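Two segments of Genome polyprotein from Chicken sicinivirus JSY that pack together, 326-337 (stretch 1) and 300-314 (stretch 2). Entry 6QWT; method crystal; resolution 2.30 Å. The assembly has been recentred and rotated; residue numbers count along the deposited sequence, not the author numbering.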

# COMPACT_ATOMS: atom_id res chain seq x y z
N ALA A 326 7.12 7.47 25.08
CA ALA A 326 6.27 8.59 24.66
C ALA A 326 6.43 8.79 23.16
O ALA A 326 7.11 9.72 22.71
CB ALA A 326 6.62 9.86 25.44
N TRP A 327 5.79 7.92 22.38
CA TRP A 327 5.85 8.00 20.93
C TRP A 327 4.68 7.23 20.34
O TRP A 327 4.14 6.32 20.97
CB TRP A 327 7.18 7.45 20.40
CG TRP A 327 7.46 6.04 20.81
CD1 TRP A 327 8.13 5.63 21.92
CD2 TRP A 327 7.05 4.85 20.12
NE1 TRP A 327 8.18 4.25 21.97
CE2 TRP A 327 7.52 3.75 20.87
CE3 TRP A 327 6.35 4.60 18.94
CZ2 TRP A 327 7.31 2.43 20.48
CZ3 TRP A 327 6.13 3.29 18.56
CH2 TRP A 327 6.61 2.22 19.33
N ARG A 328 4.29 7.61 19.13
CA ARG A 328 3.27 6.89 18.38
C ARG A 328 3.60 6.97 16.90
O ARG A 328 3.96 8.03 16.39
CB ARG A 328 1.87 7.44 18.64
CG ARG A 328 0.81 6.90 17.68
CD ARG A 328 -0.59 7.33 18.09
NE ARG A 328 -0.98 6.78 19.39
CZ ARG A 328 -1.44 5.54 19.56
NH1 ARG A 328 -1.57 4.73 18.51
NH2 ARG A 328 -1.77 5.12 20.77
N ILE A 329 3.47 5.83 16.21
CA ILE A 329 3.71 5.74 14.77
C ILE A 329 2.46 5.19 14.11
O ILE A 329 1.78 4.33 14.67
CB ILE A 329 4.95 4.87 14.46
CG1 ILE A 329 6.23 5.54 14.98
CG2 ILE A 329 5.07 4.60 12.97
CD1 ILE A 329 7.48 4.67 14.87
N LEU A 330 2.14 5.71 12.93
CA LEU A 330 1.04 5.19 12.12
C LEU A 330 1.51 5.13 10.67
O LEU A 330 1.87 6.15 10.09
CB LEU A 330 -0.22 6.05 12.24
CG LEU A 330 -1.49 5.48 11.61
CD1 LEU A 330 -1.96 4.23 12.35
CD2 LEU A 330 -2.58 6.53 11.60
N CYS A 331 1.49 3.93 10.10
CA CYS A 331 2.08 3.66 8.80
C CYS A 331 1.06 3.00 7.88
O CYS A 331 0.25 2.18 8.31
CB CYS A 331 3.32 2.76 8.94
SG CYS A 331 4.76 3.55 9.67
N TYR A 332 1.13 3.36 6.60
CA TYR A 332 0.46 2.62 5.52
C TYR A 332 1.45 2.59 4.36
O TYR A 332 1.59 3.58 3.64
CB TYR A 332 -0.87 3.24 5.12
CG TYR A 332 -1.81 2.28 4.40
CD1 TYR A 332 -3.14 2.16 4.79
CD2 TYR A 332 -1.37 1.49 3.35
CE1 TYR A 332 -4.00 1.28 4.15
CE2 TYR A 332 -2.22 0.61 2.70
CZ TYR A 332 -3.53 0.51 3.11
OH TYR A 332 -4.38 -0.37 2.46
N GLY A 333 2.11 1.45 4.16
CA GLY A 333 3.14 1.37 3.14
C GLY A 333 4.32 2.25 3.51
O GLY A 333 4.89 2.14 4.59
N ASP A 334 4.69 3.14 2.60
CA ASP A 334 5.75 4.10 2.90
C ASP A 334 5.20 5.38 3.51
O ASP A 334 5.99 6.27 3.86
CB ASP A 334 6.54 4.42 1.63
CG ASP A 334 5.65 4.69 0.45
OD1 ASP A 334 4.41 4.66 0.63
OD2 ASP A 334 6.17 4.93 -0.65
N ASP A 335 3.88 5.51 3.66
CA ASP A 335 3.28 6.69 4.26
C ASP A 335 3.31 6.57 5.78
O ASP A 335 3.03 5.51 6.33
CB ASP A 335 1.84 6.87 3.77
CG ASP A 335 1.77 7.18 2.29
OD1 ASP A 335 2.09 8.33 1.91
OD2 ASP A 335 1.41 6.28 1.52
N VAL A 336 3.64 7.68 6.45
CA VAL A 336 3.98 7.66 7.87
C VAL A 336 3.47 8.92 8.53
O VAL A 336 3.69 10.04 8.04
CB VAL A 336 5.50 7.56 8.12
CG1 VAL A 336 5.77 7.85 9.61
CG2 VAL A 336 6.01 6.21 7.71
N LEU A 337 2.82 8.72 9.67
CA LEU A 337 2.71 9.76 10.68
C LEU A 337 3.44 9.31 11.93
O LEU A 337 3.38 8.14 12.31
CB LEU A 337 1.24 10.07 11.02
CG LEU A 337 0.30 10.55 9.92
CD1 LEU A 337 -1.09 10.83 10.51
CD2 LEU A 337 0.86 11.80 9.26
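Stretch 2, residues 300-314: TSILNSMVNNISLLS

The apolar centre of the contact is Leu312, whose CD1 is shared by three side chains of the hairpin formed by stretch 1: it lies 3.7 Å from Val336 CG1, 3.9 Å from Ile329 CG2 and 4.1 Å from Cys331 SG. Leu312 (chi1 m, chi2 t) thus bridges the two strands, since Ile329 and Cys331 belong to strand 327-332 and Val336 to strand 335-337. The next residue, Leu313, takes the same rotamer (chi1 m, chi2 t) and packs its CG 4.0 Å from Ile329 CD1. Leu313 CD2 reaches over one face of the Trp327 ring, 3.6 Å from Trp327 CH2 and 3.5 Å from the centroid of the six-membered ring formed by Trp327 CD2, CE2, CE3, CZ2, CZ3 and CH2, only 8° off the ring normal, a CH-pi contact.

The partners follow the alternation of the strand. Trp327, Ile329 and Cys331 point toward the helix, whereas Arg328 and Leu330 point away and make no contact with it. Stretch 2 is helical throughout, residues 300-314 of a longer helix, and it lies across one face of the hairpin. The helix runs at 143° to strand 327-332, roughly antiparallel, with the axes 7.6 Å apart at closest approach; strand 335-337 crosses it at -50°, 10.0 Å away. Accordingly, as stretch 1 advances, its neighbours step back along the helix: Ile329 CA faces Asn309 CA at 6.8 Å, Cys331 CA faces Ser305 CA at 5.5 Å, and Gly333 CA faces Ser301 CA at 5.5 Å.

Around the apolar centre the helix becomes polar. Asn309 OD1 sits 3.5 Å from Ile329 CG2, and Asn309 ND2 lies 3.5 Å from Cys331 SG while donating a hydrogen bond to Ser305 O (3.0 Å) within the helix. Asn308 CB also touches Cys331 SG, at 3.7 Å. Ser305 OG approaches Cys331 O at 3.6 Å but gives its hydrogen bond to Ser301 O, 3.0 Å away, one turn earlier.

At the polar edge the hairpin closes in a type II' turn from Tyr332 to Asp335, with Gly333 at phi 67°, a positive value that favours glycine. Its carbonyl accepts the sole hydrogen bond between the stretches, from Asn308 ND2 to Gly333 O (2.9 Å, 153°). Asn308 ND2 is also 3.1 Å from Val336 CG2, so the amide is wedged between turn and second strand. Farthest back along the helix, Ser301 CB lies 4.4 Å from Tyr332 CE2, a loose, oblique contact.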

# COMPACT_ATOMS: atom_id res chain seq x y z
N THR A 300 1.56 -7.80 2.00
CA THR A 300 2.82 -7.06 1.92
C THR A 300 2.71 -5.69 2.57
O THR A 300 3.69 -5.21 3.15
CB THR A 300 3.27 -6.95 0.45
OG1 THR A 300 4.51 -7.66 0.28
CG2 THR A 300 3.46 -5.50 0.01
N SER A 301 1.53 -5.07 2.51
CA SER A 301 1.35 -3.79 3.19
C SER A 301 1.39 -3.96 4.70
O SER A 301 1.82 -3.04 5.41
CB SER A 301 0.03 -3.15 2.75
OG SER A 301 -1.07 -3.99 3.06
N ILE A 302 0.96 -5.11 5.21
CA ILE A 302 1.03 -5.37 6.65
C ILE A 302 2.48 -5.52 7.09
O ILE A 302 2.91 -4.91 8.07
CB ILE A 302 0.19 -6.62 7.01
CG1 ILE A 302 -1.29 -6.26 7.07
CG2 ILE A 302 0.64 -7.20 8.34
CD1 ILE A 302 -1.62 -5.26 8.14
N LEU A 303 3.25 -6.34 6.37
CA LEU A 303 4.66 -6.51 6.69
C LEU A 303 5.47 -5.25 6.40
O LEU A 303 6.44 -4.96 7.10
CB LEU A 303 5.23 -7.70 5.92
CG LEU A 303 4.46 -9.01 6.12
CD1 LEU A 303 5.09 -10.15 5.32
CD2 LEU A 303 4.39 -9.38 7.59
N ASN A 304 5.08 -4.48 5.38
CA ASN A 304 5.74 -3.20 5.12
C ASN A 304 5.53 -2.23 6.27
O ASN A 304 6.45 -1.49 6.63
CB ASN A 304 5.22 -2.59 3.81
CG ASN A 304 6.10 -2.94 2.63
OD1 ASN A 304 6.62 -4.05 2.53
ND2 ASN A 304 6.26 -1.99 1.71
N SER A 305 4.32 -2.20 6.83
CA SER A 305 4.05 -1.37 8.00
C SER A 305 5.00 -1.72 9.14
O SER A 305 5.59 -0.83 9.76
CB SER A 305 2.60 -1.55 8.46
OG SER A 305 1.69 -0.98 7.55
N MET A 306 5.14 -3.01 9.43
CA MET A 306 6.06 -3.43 10.48
C MET A 306 7.49 -3.02 10.15
O MET A 306 8.19 -2.48 11.01
CB MET A 306 5.94 -4.94 10.70
CG MET A 306 4.52 -5.37 11.01
SD MET A 306 4.29 -7.14 11.28
CE MET A 306 5.47 -7.44 12.57
N VAL A 307 7.91 -3.21 8.90
CA VAL A 307 9.24 -2.77 8.47
C VAL A 307 9.40 -1.28 8.72
O VAL A 307 10.42 -0.82 9.25
CB VAL A 307 9.47 -3.11 6.99
CG1 VAL A 307 10.67 -2.35 6.44
CG2 VAL A 307 9.65 -4.61 6.80
N ASN A 308 8.40 -0.49 8.33
CA ASN A 308 8.48 0.95 8.51
C ASN A 308 8.57 1.32 9.99
O ASN A 308 9.38 2.17 10.37
CB ASN A 308 7.27 1.61 7.86
CG ASN A 308 7.55 3.00 7.37
OD1 ASN A 308 8.49 3.65 7.83
ND2 ASN A 308 6.77 3.46 6.40
N ASN A 309 7.74 0.69 10.83
CA ASN A 309 7.80 0.95 12.26
C ASN A 309 9.18 0.65 12.82
O ASN A 309 9.76 1.46 13.55
CB ASN A 309 6.73 0.13 12.99
CG ASN A 309 5.40 0.86 13.12
OD1 ASN A 309 5.02 1.32 14.20
ND2 ASN A 309 4.67 0.94 12.01
N ILE A 310 9.73 -0.52 12.48
CA ILE A 310 11.04 -0.93 12.98
C ILE A 310 12.11 0.06 12.54
O ILE A 310 12.96 0.48 13.33
CB ILE A 310 11.37 -2.36 12.51
CG1 ILE A 310 10.27 -3.34 12.92
CG2 ILE A 310 12.73 -2.79 13.04
CD1 ILE A 310 10.46 -3.96 14.25
N SER A 311 12.09 0.43 11.26
CA SER A 311 13.12 1.32 10.73
C SER A 311 13.08 2.68 11.41
O SER A 311 14.12 3.21 11.83
CB SER A 311 12.95 1.46 9.21
OG SER A 311 12.96 0.18 8.60
N LEU A 312 11.89 3.27 11.54
CA LEU A 312 11.76 4.55 12.22
C LEU A 312 12.24 4.48 13.66
O LEU A 312 12.97 5.36 14.13
CB LEU A 312 10.31 5.03 12.17
CG LEU A 312 9.75 5.44 10.81
CD1 LEU A 312 8.23 5.39 10.82
CD2 LEU A 312 10.25 6.83 10.42
N LEU A 313 11.83 3.43 14.38
CA LEU A 313 12.27 3.27 15.77
C LEU A 313 13.78 3.14 15.86
O LEU A 313 14.40 3.66 16.79
CB LEU A 313 11.58 2.06 16.39
CG LEU A 313 10.08 2.22 16.70
CD1 LEU A 313 9.40 0.87 16.85
CD2 LEU A 313 9.86 3.06 17.94
N SER A 314 14.41 2.46 14.89
CA SER A 314 15.87 2.33 14.92
C SER A 314 16.55 3.68 14.73
O SER A 314 17.69 3.87 15.17
CB SER A 314 16.34 1.32 13.87
OG SER A 314 16.37 1.90 12.57